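Myroilysin (Myroides sp. CSLB8, PDB 5GWD) probably cleaves peptide bonds within proteins as a zinc metalloendopeptidase of the astacin (M12A) family, and is activated by a cysteine switch. Local coordinates at residues D30-G35 / S106-Q111; A80-N85 / T239-N244; H154-T159 / Y192-T197; N166-Y171 / S214-N219. All coordinates share one frame; numbering follows the deposited sequence.

Contact 1: residues D30-G35 / S106-Q111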
loop_
_atom_site.group_PDB
_atom_site.type_symbol
_atom_site.label_atom_id
_atom_site.label_comp_id
_atom_site.label_asym_id
_atom_site.label_seq_id
_atom_site.Cartn_x
_atom_site.Cartn_y
_atom_site.Cartn_z
ATOM N N ASP A 30 1.171 4.083 -5.378
ATOM C CA ASP A 30 1.817 2.988 -6.102
ATOM C C ASP A 30 3.328 3.218 -6.072
ATOM O O ASP A 30 3.796 4.341 -6.286
ATOM C CB ASP A 30 1.336 2.905 -7.561
ATOM C CG ASP A 30 -0.177 2.658 -7.696
ATOM O OD1 ASP A 30 -0.759 1.946 -6.856
ATOM O OD2 ASP A 30 -0.782 3.162 -8.672
ATOM N N VAL A 31 4.099 2.167 -5.786
ATOM C CA VAL A 31 5.556 2.278 -5.760
ATOM C C VAL A 31 6.152 1.058 -6.440
ATOM O O VAL A 31 5.598 -0.046 -6.376
ATOM C CB VAL A 31 6.128 2.428 -4.329
ATOM C CG1 VAL A 31 5.804 3.803 -3.756
ATOM C CG2 VAL A 31 5.603 1.343 -3.425
ATOM N N TYR A 32 7.279 1.269 -7.116
ATOM C CA TYR A 32 7.971 0.208 -7.827
ATOM C C TYR A 32 9.473 0.396 -7.677
ATOM O O TYR A 32 9.950 1.531 -7.543
ATOM C CB TYR A 32 7.602 0.187 -9.321
ATOM C CG TYR A 32 6.118 0.286 -9.535
ATOM C CD1 TYR A 32 5.321 -0.862 -9.533
ATOM C CD2 TYR A 32 5.497 1.523 -9.691
ATOM C CE1 TYR A 32 3.954 -0.779 -9.698
ATOM C CE2 TYR A 32 4.117 1.609 -9.864
ATOM C CZ TYR A 32 3.361 0.448 -9.866
ATOM O OH TYR A 32 2.000 0.502 -10.024
ATOM N N PRO A 33 10.238 -0.690 -7.690
ATOM C CA PRO A 33 11.701 -0.541 -7.660
ATOM C C PRO A 33 12.158 0.312 -8.832
ATOM O O PRO A 33 11.589 0.254 -9.927
ATOM C CB PRO A 33 12.214 -1.984 -7.766
ATOM C CG PRO A 33 11.073 -2.838 -7.298
ATOM C CD PRO A 33 9.837 -2.101 -7.810
ATOM N N LYS A 34 13.179 1.129 -8.582
ATOM C CA LYS A 34 13.653 2.079 -9.581
ATOM C C LYS A 34 13.960 1.374 -10.895
ATOM O O LYS A 34 14.560 0.298 -10.912
ATOM C CB LYS A 34 14.900 2.799 -9.061
ATOM C CG LYS A 34 15.344 3.961 -9.943
ATOM C CD LYS A 34 16.630 4.603 -9.437
ATOM C CE LYS A 34 16.940 5.884 -10.200
ATOM N NZ LYS A 34 17.047 5.656 -11.675
ATOM N N GLY A 35 13.501 1.963 -11.998
ATOM C CA GLY A 35 13.811 1.459 -13.316
ATOM C C GLY A 35 12.940 0.329 -13.826
ATOM O O GLY A 35 13.112 -0.080 -14.981
ATOM N N SER A 106 3.264 0.071 -0.270
ATOM C CA SER A 106 4.105 -1.111 -0.167
ATOM C C SER A 106 4.530 -1.497 -1.566
ATOM O O SER A 106 3.748 -1.359 -2.514
ATOM C CB SER A 106 3.373 -2.283 0.495
ATOM O OG SER A 106 4.196 -3.440 0.473
ATOM N N TYR A 107 5.773 -1.972 -1.701
ATOM C CA TYR A 107 6.159 -2.616 -2.941
ATOM C C TYR A 107 5.372 -3.910 -3.072
ATOM O O TYR A 107 4.920 -4.482 -2.079
ATOM C CB TYR A 107 7.679 -2.873 -2.972
ATOM C CG TYR A 107 8.436 -1.573 -2.972
ATOM C CD1 TYR A 107 8.654 -0.884 -4.152
ATOM C CD2 TYR A 107 8.874 -0.994 -1.783
ATOM C CE1 TYR A 107 9.312 0.329 -4.167
ATOM C CE2 TYR A 107 9.547 0.233 -1.792
ATOM C CZ TYR A 107 9.762 0.880 -2.991
ATOM O OH TYR A 107 10.407 2.098 -3.028
ATOM N N LEU A 108 5.186 -4.352 -4.310
ATOM C CA LEU A 108 4.274 -5.439 -4.636
ATOM C C LEU A 108 4.977 -6.784 -4.552
ATOM O O LEU A 108 5.917 -7.052 -5.318
ATOM C CB LEU A 108 3.712 -5.238 -6.041
ATOM C CG LEU A 108 2.863 -3.979 -6.178
ATOM C CD1 LEU A 108 2.700 -3.609 -7.627
ATOM C CD2 LEU A 108 1.501 -4.219 -5.553
ATOM N N GLY A 109 4.511 -7.632 -3.642
ATOM C CA GLY A 109 4.998 -8.998 -3.588
ATOM C C GLY A 109 6.503 -9.045 -3.411
ATOM O O GLY A 109 7.079 -8.278 -2.633
ATOM N N THR A 110 7.153 -9.939 -4.172
ATOM C CA THR A 110 8.603 -10.145 -4.085
ATOM C C THR A 110 9.418 -8.975 -4.628
ATOM O O THR A 110 10.655 -9.006 -4.521
ATOM C CB THR A 110 9.018 -11.423 -4.827
ATOM O OG1 THR A 110 8.577 -11.366 -6.195
ATOM C CG2 THR A 110 8.422 -12.661 -4.175
ATOM N N GLN A 111 8.781 -7.960 -5.217
ATOM C CA GLN A 111 9.524 -6.743 -5.529
ATOM C C GLN A 111 10.135 -6.126 -4.279
ATOM O O GLN A 111 11.141 -5.412 -4.387
ATOM C CB GLN A 111 8.632 -5.742 -6.274
ATOM C CG GLN A 111 8.197 -6.327 -7.638
ATOM C CD GLN A 111 7.758 -5.315 -8.671
ATOM O OE1 GLN A 111 7.962 -5.523 -9.879
ATOM N NE2 GLN A 111 7.132 -4.240 -8.232
HETATM O O HOH W 1 6.511 -2.869 -6.274
HETATM O O HOH W 2 2.750 -0.332 -4.982
#

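Contact 2: residues A80-N85 / T239-N244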
loop_
_atom_site.group_PDB
_atom_site.type_symbol
_atom_site.label_atom_id
_atom_site.label_comp_id
_atom_site.label_asym_id
_atom_site.label_seq_id
_atom_site.Cartn_x
_atom_site.Cartn_y
_atom_site.Cartn_z
ATOM N N ALA A 80 -4.856 -17.286 2.807
ATOM C CA ALA A 80 -3.702 -17.565 1.968
ATOM C C ALA A 80 -2.736 -18.486 2.700
ATOM O O ALA A 80 -2.583 -18.404 3.919
ATOM C CB ALA A 80 -2.996 -16.262 1.591
ATOM N N ASN A 81 -2.071 -19.360 1.942
ATOM C CA ASN A 81 -1.055 -20.243 2.509
ATOM C C ASN A 81 0.268 -19.482 2.607
ATOM O O ASN A 81 1.259 -19.813 1.970
ATOM C CB ASN A 81 -0.922 -21.503 1.662
ATOM C CG ASN A 81 -0.030 -22.561 2.304
ATOM O OD1 ASN A 81 0.280 -22.503 3.497
ATOM N ND2 ASN A 81 0.378 -23.537 1.507
ATOM N N ILE A 82 0.236 -18.408 3.392
ATOM C CA ILE A 82 1.381 -17.528 3.620
ATOM C C ILE A 82 1.298 -17.050 5.063
ATOM O O ILE A 82 0.204 -16.772 5.559
ATOM C CB ILE A 82 1.368 -16.331 2.636
ATOM C CG1 ILE A 82 1.702 -16.778 1.213
ATOM C CG2 ILE A 82 2.328 -15.252 3.066
ATOM C CD1 ILE A 82 3.159 -17.114 0.994
ATOM N N THR A 83 2.442 -16.954 5.736
ATOM C CA THR A 83 2.521 -16.500 7.125
ATOM C C THR A 83 3.489 -15.326 7.230
ATOM O O THR A 83 4.513 -15.304 6.544
ATOM C CB THR A 83 2.977 -17.656 8.047
ATOM O OG1 THR A 83 1.903 -18.592 8.197
ATOM C CG2 THR A 83 3.370 -17.158 9.434
ATOM N N PHE A 84 3.158 -14.343 8.066
ATOM C CA PHE A 84 4.083 -13.259 8.392
ATOM C C PHE A 84 4.724 -13.514 9.754
ATOM O O PHE A 84 4.017 -13.728 10.743
ATOM C CB PHE A 84 3.365 -11.908 8.398
ATOM C CG PHE A 84 2.775 -11.535 7.077
ATOM C CD1 PHE A 84 3.597 -11.239 6.001
ATOM C CD2 PHE A 84 1.395 -11.479 6.907
ATOM C CE1 PHE A 84 3.057 -10.901 4.769
ATOM C CE2 PHE A 84 0.851 -11.150 5.681
ATOM C CZ PHE A 84 1.679 -10.869 4.607
ATOM N N ASN A 85 6.055 -13.463 9.808
ATOM C CA ASN A 85 6.820 -13.638 11.043
ATOM C C ASN A 85 7.402 -12.281 11.411
ATOM O O ASN A 85 8.322 -11.794 10.748
ATOM C CB ASN A 85 7.921 -14.685 10.865
ATOM C CG ASN A 85 8.687 -14.982 12.166
ATOM O OD1 ASN A 85 8.237 -14.644 13.265
ATOM N ND2 ASN A 85 9.849 -15.635 12.036
ATOM N N THR A 239 -6.516 -18.900 -4.315
ATOM C CA THR A 239 -6.031 -19.493 -5.559
ATOM C C THR A 239 -4.587 -19.105 -5.842
ATOM O O THR A 239 -3.844 -19.900 -6.434
ATOM C CB THR A 239 -6.928 -19.109 -6.746
ATOM O OG1 THR A 239 -6.766 -17.717 -7.064
ATOM C CG2 THR A 239 -8.381 -19.382 -6.406
ATOM N N VAL A 240 -4.166 -17.905 -5.421
ATOM C CA VAL A 240 -2.769 -17.516 -5.572
ATOM C C VAL A 240 -1.880 -18.314 -4.624
ATOM O O VAL A 240 -0.764 -18.723 -4.985
ATOM C CB VAL A 240 -2.598 -16.006 -5.339
ATOM C CG1 VAL A 240 -1.111 -15.618 -5.440
ATOM C CG2 VAL A 240 -3.445 -15.220 -6.329
ATOM N N TYR A 241 -2.357 -18.554 -3.404
ATOM C CA TYR A 241 -1.582 -19.213 -2.358
ATOM C C TYR A 241 -2.355 -20.388 -1.777
ATOM O O TYR A 241 -2.829 -20.332 -0.633
ATOM C CB TYR A 241 -1.236 -18.209 -1.266
ATOM C CG TYR A 241 -0.370 -17.050 -1.727
ATOM C CD1 TYR A 241 0.954 -17.246 -2.087
ATOM C CD2 TYR A 241 -0.875 -15.765 -1.771
ATOM C CE1 TYR A 241 1.760 -16.174 -2.465
ATOM C CE2 TYR A 241 -0.087 -14.692 -2.143
ATOM C CZ TYR A 241 1.235 -14.904 -2.487
ATOM O OH TYR A 241 2.029 -13.839 -2.864
ATOM N N PRO A 242 -2.490 -21.476 -2.534
ATOM C CA PRO A 242 -3.400 -22.550 -2.121
ATOM C C PRO A 242 -2.821 -23.400 -1.004
ATOM O O PRO A 242 -1.610 -23.596 -0.896
ATOM C CB PRO A 242 -3.583 -23.372 -3.402
ATOM C CG PRO A 242 -2.337 -23.119 -4.198
ATOM C CD PRO A 242 -1.965 -21.687 -3.898
ATOM N N ARG A 243 -3.710 -23.897 -0.147
ATOM C CA ARG A 243 -3.292 -24.881 0.851
ATOM C C ARG A 243 -3.190 -26.200 0.104
ATOM O O ARG A 243 -4.150 -26.963 -0.005
ATOM C CB ARG A 243 -4.257 -24.920 2.029
ATOM C CG ARG A 243 -4.162 -23.646 2.873
ATOM C CD ARG A 243 -5.076 -23.632 4.088
ATOM N NE ARG A 243 -5.467 -22.259 4.410
ATOM C CZ ARG A 243 -4.672 -21.363 4.995
ATOM N NH1 ARG A 243 -3.428 -21.683 5.343
ATOM N NH2 ARG A 243 -5.120 -20.138 5.224
ATOM N N ASN A 244 -2.008 -26.438 -0.456
ATOM C CA ASN A 244 -1.775 -27.505 -1.420
ATOM C C ASN A 244 -0.667 -28.446 -0.962
ATOM O O ASN A 244 0.483 -28.298 -1.373
ATOM C CB ASN A 244 -1.412 -26.905 -2.782
ATOM C CG ASN A 244 -2.527 -27.047 -3.796
ATOM O OD1 ASN A 244 -3.590 -27.600 -3.492
ATOM N ND2 ASN A 244 -2.295 -26.546 -5.010
HETATM O O HOH W 3 -1.732 -19.652 6.453
#

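Contact 3: residues H154-T159 / Y192-T197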
loop_
_atom_site.group_PDB
_atom_site.type_symbol
_atom_site.label_atom_id
_atom_site.label_comp_id
_atom_site.label_asym_id
_atom_site.label_seq_id
_atom_site.Cartn_x
_atom_site.Cartn_y
_atom_site.Cartn_z
ATOM N N HIS A 154 -9.994 -0.769 -9.218
ATOM C CA HIS A 154 -10.477 0.565 -9.562
ATOM C C HIS A 154 -11.376 0.448 -10.783
ATOM O O HIS A 154 -10.939 -0.038 -11.827
ATOM C CB HIS A 154 -9.291 1.501 -9.826
ATOM C CG HIS A 154 -9.676 2.846 -10.348
ATOM N ND1 HIS A 154 -10.177 3.844 -9.538
ATOM C CD2 HIS A 154 -9.625 3.364 -11.598
ATOM C CE1 HIS A 154 -10.426 4.916 -10.272
ATOM N NE2 HIS A 154 -10.098 4.649 -11.523
ATOM N N GLN A 155 -12.628 0.856 -10.664
ATOM C CA GLN A 155 -13.510 0.711 -11.817
ATOM C C GLN A 155 -13.435 1.958 -12.689
ATOM O O GLN A 155 -13.103 3.052 -12.221
ATOM C CB GLN A 155 -14.951 0.416 -11.380
ATOM C CG GLN A 155 -15.642 1.501 -10.612
ATOM C CD GLN A 155 -16.955 1.036 -9.971
ATOM O OE1 GLN A 155 -17.652 0.151 -10.480
ATOM N NE2 GLN A 155 -17.281 1.633 -8.845
ATOM N N HIS A 156 -13.720 1.767 -13.974
ATOM C CA HIS A 156 -13.668 2.840 -14.954
ATOM C C HIS A 156 -14.509 4.020 -14.474
ATOM O O HIS A 156 -15.690 3.837 -14.157
ATOM C CB HIS A 156 -14.201 2.338 -16.296
ATOM C CG HIS A 156 -13.807 3.190 -17.459
ATOM N ND1 HIS A 156 -14.107 4.533 -17.535
ATOM C CD2 HIS A 156 -13.121 2.891 -18.588
ATOM C CE1 HIS A 156 -13.627 5.024 -18.662
ATOM N NE2 HIS A 156 -13.021 4.048 -19.318
ATOM N N PRO A 157 -13.946 5.227 -14.400
ATOM C CA PRO A 157 -14.755 6.370 -13.956
ATOM C C PRO A 157 -15.893 6.633 -14.936
ATOM O O PRO A 157 -15.718 6.576 -16.154
ATOM C CB PRO A 157 -13.747 7.527 -13.922
ATOM C CG PRO A 157 -12.386 6.855 -13.807
ATOM C CD PRO A 157 -12.531 5.589 -14.602
ATOM N N LEU A 158 -17.091 6.858 -14.392
ATOM C CA LEU A 158 -18.198 7.280 -15.246
ATOM C C LEU A 158 -18.002 8.719 -15.692
ATOM O O LEU A 158 -18.241 9.060 -16.856
ATOM C CB LEU A 158 -19.526 7.127 -14.504
ATOM C CG LEU A 158 -19.950 5.672 -14.306
ATOM C CD1 LEU A 158 -21.296 5.591 -13.629
ATOM C CD2 LEU A 158 -19.982 4.984 -15.645
ATOM N N THR A 159 -17.572 9.569 -14.767
ATOM C CA THR A 159 -17.202 10.952 -15.014
ATOM C C THR A 159 -15.739 11.115 -14.635
ATOM O O THR A 159 -15.295 10.551 -13.628
ATOM C CB THR A 159 -18.058 11.907 -14.179
ATOM O OG1 THR A 159 -17.437 12.099 -12.904
ATOM C CG2 THR A 159 -19.434 11.313 -13.934
ATOM N N TYR A 192 -5.517 5.788 -13.726
ATOM C CA TYR A 192 -6.823 5.636 -13.108
ATOM C C TYR A 192 -7.949 6.221 -13.961
ATOM O O TYR A 192 -9.100 6.238 -13.523
ATOM C CB TYR A 192 -6.787 6.221 -11.693
ATOM C CG TYR A 192 -5.838 5.392 -10.841
ATOM C CD1 TYR A 192 -6.222 4.142 -10.367
ATOM C CD2 TYR A 192 -4.534 5.814 -10.595
ATOM C CE1 TYR A 192 -5.352 3.351 -9.627
ATOM C CE2 TYR A 192 -3.661 5.031 -9.850
ATOM C CZ TYR A 192 -4.077 3.800 -9.373
ATOM O OH TYR A 192 -3.212 3.002 -8.648
ATOM N N SER A 193 -7.650 6.651 -15.187
ATOM C CA SER A 193 -8.720 6.988 -16.119
ATOM C C SER A 193 -9.424 5.751 -16.671
ATOM O O SER A 193 -10.473 5.885 -17.313
ATOM C CB SER A 193 -8.158 7.833 -17.263
ATOM O OG SER A 193 -7.403 7.037 -18.164
ATOM N N THR A 194 -8.881 4.555 -16.447
ATOM C CA THR A 194 -9.486 3.308 -16.901
ATOM C C THR A 194 -9.546 2.312 -15.744
ATOM O O THR A 194 -9.002 2.547 -14.661
ATOM C CB THR A 194 -8.706 2.688 -18.070
ATOM O OG1 THR A 194 -7.364 2.407 -17.647
ATOM C CG2 THR A 194 -8.677 3.624 -19.269
ATOM N N THR A 195 -10.182 1.173 -16.013
ATOM C CA THR A 195 -10.311 0.095 -15.040
ATOM C C THR A 195 -8.950 -0.491 -14.682
ATOM O O THR A 195 -8.091 -0.680 -15.542
ATOM C CB THR A 195 -11.217 -1.001 -15.609
ATOM O OG1 THR A 195 -12.541 -0.477 -15.767
ATOM C CG2 THR A 195 -11.284 -2.200 -14.675
ATOM N N GLN A 196 -8.755 -0.772 -13.395
ATOM C CA GLN A 196 -7.590 -1.497 -12.896
ATOM C C GLN A 196 -8.107 -2.653 -12.064
ATOM O O GLN A 196 -8.773 -2.428 -11.054
ATOM C CB GLN A 196 -6.692 -0.604 -12.035
ATOM C CG GLN A 196 -6.135 0.593 -12.748
ATOM C CD GLN A 196 -4.924 0.227 -13.591
ATOM O OE1 GLN A 196 -4.149 -0.659 -13.230
ATOM N NE2 GLN A 196 -4.756 0.922 -14.732
ATOM N N THR A 197 -7.822 -3.880 -12.481
ATOM C CA THR A 197 -8.390 -5.005 -11.753
ATOM C C THR A 197 -7.526 -6.240 -11.938
ATOM O O THR A 197 -6.827 -6.387 -12.942
ATOM C CB THR A 197 -9.822 -5.314 -12.205
ATOM O OG1 THR A 197 -10.408 -6.255 -11.302
ATOM C CG2 THR A 197 -9.832 -5.913 -13.620
#

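Contact 4: residues N166-Y171 / S214-N219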
loop_
_atom_site.group_PDB
_atom_site.type_symbol
_atom_site.label_atom_id
_atom_site.label_comp_id
_atom_site.label_asym_id
_atom_site.label_seq_id
_atom_site.Cartn_x
_atom_site.Cartn_y
_atom_site.Cartn_z
ATOM N N ASN A 166 -3.308 20.929 -8.909
ATOM C CA ASN A 166 -2.148 21.581 -8.305
ATOM C C ASN A 166 -1.839 21.013 -6.922
ATOM O O ASN A 166 -0.671 20.890 -6.541
ATOM C CB ASN A 166 -2.353 23.090 -8.218
ATOM C CG ASN A 166 -2.417 23.740 -9.577
ATOM O OD1 ASN A 166 -1.628 23.435 -10.458
ATOM N ND2 ASN A 166 -3.341 24.698 -9.733
ATOM N N LYS A 167 -2.866 20.685 -6.135
ATOM C CA LYS A 167 -2.617 19.907 -4.922
ATOM C C LYS A 167 -1.967 18.564 -5.255
ATOM O O LYS A 167 -1.106 18.084 -4.507
ATOM C CB LYS A 167 -3.917 19.694 -4.137
ATOM C CG LYS A 167 -4.407 20.908 -3.331
ATOM C CD LYS A 167 -5.338 20.460 -2.191
ATOM C CE LYS A 167 -6.628 21.286 -2.079
ATOM N NZ LYS A 167 -7.847 20.427 -1.874
ATOM N N VAL A 168 -2.355 17.949 -6.377
ATOM C CA VAL A 168 -1.787 16.654 -6.747
ATOM C C VAL A 168 -0.318 16.804 -7.121
ATOM O O VAL A 168 0.544 16.073 -6.619
ATOM C CB VAL A 168 -2.595 16.021 -7.891
ATOM C CG1 VAL A 168 -1.870 14.816 -8.432
ATOM C CG2 VAL A 168 -3.983 15.630 -7.407
ATOM N N TYR A 169 -0.015 17.748 -8.018
ATOM C CA TYR A 169 1.368 17.957 -8.443
ATOM C C TYR A 169 2.279 18.220 -7.251
ATOM O O TYR A 169 3.403 17.706 -7.191
ATOM C CB TYR A 169 1.445 19.116 -9.439
ATOM C CG TYR A 169 0.794 18.829 -10.777
ATOM C CD1 TYR A 169 1.088 17.664 -11.480
ATOM C CD2 TYR A 169 -0.108 19.729 -11.340
ATOM C CE1 TYR A 169 0.492 17.399 -12.702
ATOM C CE2 TYR A 169 -0.713 19.471 -12.555
ATOM C CZ TYR A 169 -0.413 18.307 -13.233
ATOM O OH TYR A 169 -1.010 18.060 -14.450
ATOM N N ALA A 170 1.806 19.013 -6.285
ATOM C CA ALA A 170 2.591 19.278 -5.085
ATOM C C ALA A 170 2.791 18.012 -4.259
ATOM O O ALA A 170 3.892 17.757 -3.750
ATOM C CB ALA A 170 1.910 20.362 -4.248
ATOM N N TYR A 171 1.739 17.204 -4.112
ATOM C CA TYR A 171 1.825 16.033 -3.243
ATOM C C TYR A 171 2.777 14.981 -3.797
ATOM O O TYR A 171 3.631 14.462 -3.067
ATOM C CB TYR A 171 0.449 15.414 -3.034
ATOM C CG TYR A 171 0.468 14.319 -1.995
ATOM C CD1 TYR A 171 0.788 14.603 -0.675
ATOM C CD2 TYR A 171 0.178 13.007 -2.331
ATOM C CE1 TYR A 171 0.802 13.619 0.285
ATOM C CE2 TYR A 171 0.184 12.018 -1.375
ATOM C CZ TYR A 171 0.499 12.329 -0.071
ATOM O OH TYR A 171 0.516 11.346 0.883
ATOM N N SER A 214 -9.789 13.112 -0.555
ATOM C CA SER A 214 -10.460 14.396 -0.728
ATOM C C SER A 214 -9.474 15.556 -0.707
ATOM O O SER A 214 -9.803 16.639 -1.199
ATOM C CB SER A 214 -11.520 14.588 0.354
ATOM O OG SER A 214 -11.002 14.238 1.627
ATOM N N ALA A 215 -8.270 15.348 -0.157
ATOM C CA ALA A 215 -7.198 16.330 -0.303
ATOM C C ALA A 215 -6.755 16.496 -1.751
ATOM O O ALA A 215 -6.127 17.503 -2.081
ATOM C CB ALA A 215 -5.990 15.942 0.552
ATOM N N LEU A 216 -7.052 15.538 -2.625
ATOM C CA LEU A 216 -6.584 15.595 -4.005
ATOM C C LEU A 216 -7.709 15.830 -5.010
ATOM O O LEU A 216 -7.472 15.738 -6.223
ATOM C CB LEU A 216 -5.832 14.309 -4.363
ATOM C CG LEU A 216 -4.538 13.978 -3.609
ATOM C CD1 LEU A 216 -3.955 12.665 -4.124
ATOM C CD2 LEU A 216 -3.528 15.099 -3.742
ATOM N N THR A 217 -8.929 16.109 -4.545
ATOM C CA THR A 217 -10.070 16.319 -5.434
ATOM C C THR A 217 -10.937 17.460 -4.916
ATOM O O THR A 217 -10.859 17.861 -3.750
ATOM C CB THR A 217 -10.947 15.066 -5.582
ATOM O OG1 THR A 217 -11.394 14.629 -4.288
ATOM C CG2 THR A 217 -10.192 13.946 -6.271
ATOM N N THR A 218 -11.802 17.953 -5.801
ATOM C CA THR A 218 -12.659 19.091 -5.505
ATOM C C THR A 218 -14.017 18.694 -4.938
ATOM O O THR A 218 -14.704 19.550 -4.369
ATOM C CB THR A 218 -12.858 19.928 -6.772
ATOM O OG1 THR A 218 -13.256 19.071 -7.845
ATOM C CG2 THR A 218 -11.562 20.623 -7.149
ATOM N N ASN A 219 -14.411 17.431 -5.066
ATOM C CA ASN A 219 -15.711 16.953 -4.608
ATOM C C ASN A 219 -15.712 15.435 -4.712
ATOM O O ASN A 219 -14.811 14.835 -5.306
ATOM C CB ASN A 219 -16.852 17.548 -5.434
ATOM C CG ASN A 219 -16.696 17.263 -6.917
ATOM O OD1 ASN A 219 -17.082 16.194 -7.399
ATOM N ND2 ASN A 219 -16.110 18.211 -7.647
#

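Contact 1: residues D30-G35 / S106-Q111
V31 lays its CG2 methyl over the middle of the Y107 ring, a CH-pi contact in which CG2 stands 3.9 Å from the ring centroid and 13° off the ring normal. With CG1 at chi1 -71°, anti to the carbonyl carbon, CG2 is left between the backbone N and the carbonyl carbon of V31, a crowded position that also brings it to 3.4 Å from S106 O. The same ring is met at its edge by the next residue, since Y32 C lies in the ring plane 3.5 Å from Y107 CE1, and P33 CD follows beside Y107 CD1. The Y32 ring leans its CE1 on L108 CD1 at 3.7 Å. Next to it, P33 CD packs 3.5 Å from Q111 NE2, the two side chains crossing nearly at right angles. No direct hydrogen bond joins the two backbones, and water takes over that task: one molecule donates to V31 O and accepts from L108 N at 2.8 Å, while another accepts from V31 N and lies within bonding distance of S106 O. A serine in place of Y107 would probably leave the V31 methyl without its aromatic floor and open a gap beside Y32 and P33. Past C28, whose binding to zinc is consistent with the cysteine-switch form, the chain lies against the loop after strand 105-106 and the end of that antiparallel edge strand, which borders the cleft in astacins.

Contact 2: residues A80-N85 / T239-N244
The C-terminal tail beyond helix 236-240 is tied here to the turn that leads into the outer strand 83-86, and N81 makes both direct hydrogen bonds. Its backbone N donates to Y241 O over 2.9 Å at 153°. Its side-chain amide reaches one residue further, ND2 to P242 O at 3.1 Å, the carbonyl oxygen tilted out of the amide plane. With CG anti to the backbone N (chi1 -172°), the asparagine extends along the tail instead of folding back. N81 and R243 are each the centre of an inverse gamma turn, a tight bend on each side of the contact.

The apolar half is built on the Y241 ring. I82 CG1 sits over one face, 3.6 Å from the centroid, in a CH-pi contact displaced toward the rim, and V240 CG1 of its own segment lies over the opposite face, leaving the ring sandwiched between aliphatic carbons. A80 CB adds a touch at Y241 CB, 3.9 Å away. On the solvent side the guanidinium of R243 turns a face to the peptide between A80 and N81. A water in its plane accepts from R243 NH1 at 2.9 Å and donates to A80 O, while R243 NH2 is hydrogen-bonded to S77 O.

The phenolic end of Y241 runs inward to L148 O, just past zinc-site helix 133-147, and to W48 N. I82 packs in addition on I54 of the adjoining strand 53-59, and N50 ND2 gives P242 O a second donor.

Contact 3: residues H154-T159 / Y192-T197
H154 can be followed outward along its side chain, every step of which meets the 192-197 segment. CB rests on Q196 CB at 4.0 Å; CG, sent anti to the backbone N (chi1 173°), comes to 3.7 Å from Y192 CD1. There the edge of the tyrosine ring points at the imidazole face, an edge-to-face pair with planes at 90° and centroids 5.1 Å apart. CD2 has T194 O in the ring plane at 3.2 Å. At the tip NE2 donates to Y192 O over 2.7 Å, a bond bent to 140°, the carbonyl oxygen standing out of the ring plane. A leucine in place of H154 would be likely to leave Y192 O without this donor and free the tyrosine ring from its imidazole partner.

The backbone supports the same pairing: H154 and Q196 form a single antiparallel hydrogen-bonded bridge, with N and O of each residue bonded to the other. Beyond it, H156 N makes a weak bond to T195 OG1, and the H156 ring, fixed by ND1 donating to P157 O at 2.9 Å, lies with one face toward S193 O.

Thus the chain just past the zinc ligand H152 is stitched to the chain leaving helix 183-192. The hydroxyl of Y192 bonds H152 ND1, making it a second-shell residue of the metal site, and its ring stacks with Y210.

Contact 4: residues N166-Y171 / S214-N219
A helix here packs against a loop, away from the metal: helix 165-172 meets the 214-219 segment, part of the long chain between helices 183-192 and 236-240. The apolar centre is a meeting of V168 and L216, whose side chains cross at about a right angle with V168 CG2 and L216 CD2 3.7 Å apart. L216 places CG anti to its carbonyl carbon (chi1 -63°); with chi2 at -180° CD1 carries the chain straight on, and CD2, the branch turned off it, is the methyl laid against the helix. There the methyl also lies 3.9 Å from K167 O and 4.1 Å from Y171 CB, so one leucine branch rests against about one helical turn. Both segments belong to the part of the chain following the zinc-binding helix 133-147, which in astacin-like metzincins makes up the C-terminal subdomain below the cleft. V168 continues inward onto V184, L188 and F189 of helix 183-192, extending the hydrophobic layer. On the exposed side K167 curls around A215 O, to which NZ gives a weak hydrogen bond of 3.4 Å; the ammonium also has a long, weak ion pair with D164. The backbone of L216 is hydrogen-bonded to that same D164. Y171 turns its ring toward the chain around C28, probably part of the prosegment, where K29 makes a cation-pi contact with it and F22 meets it obliquely.

In the fold
Contacts 1 and 3 both reach the neighbourhood of the metal: the side chains of L108 and Y192 each lie about 7 Å from the zinc, which C28, H142, H146 and H152 bind. They also touch, since D30 OD2 and Y192 OH, a very short 2.4 Å apart, are probably hydrogen-bonded, linking the residues after the switch cysteine to the second shell of H152. Contacts 3 and 4 alternate along the chain, centres 18 Å apart, in what corresponds to the C-terminal subdomain of astacins; Y171 is about 12 Å from the metal. Contact 2 spans both of them in sequence, yet its centre lies 37 Å from that of contact 4, across the middle of the molecule.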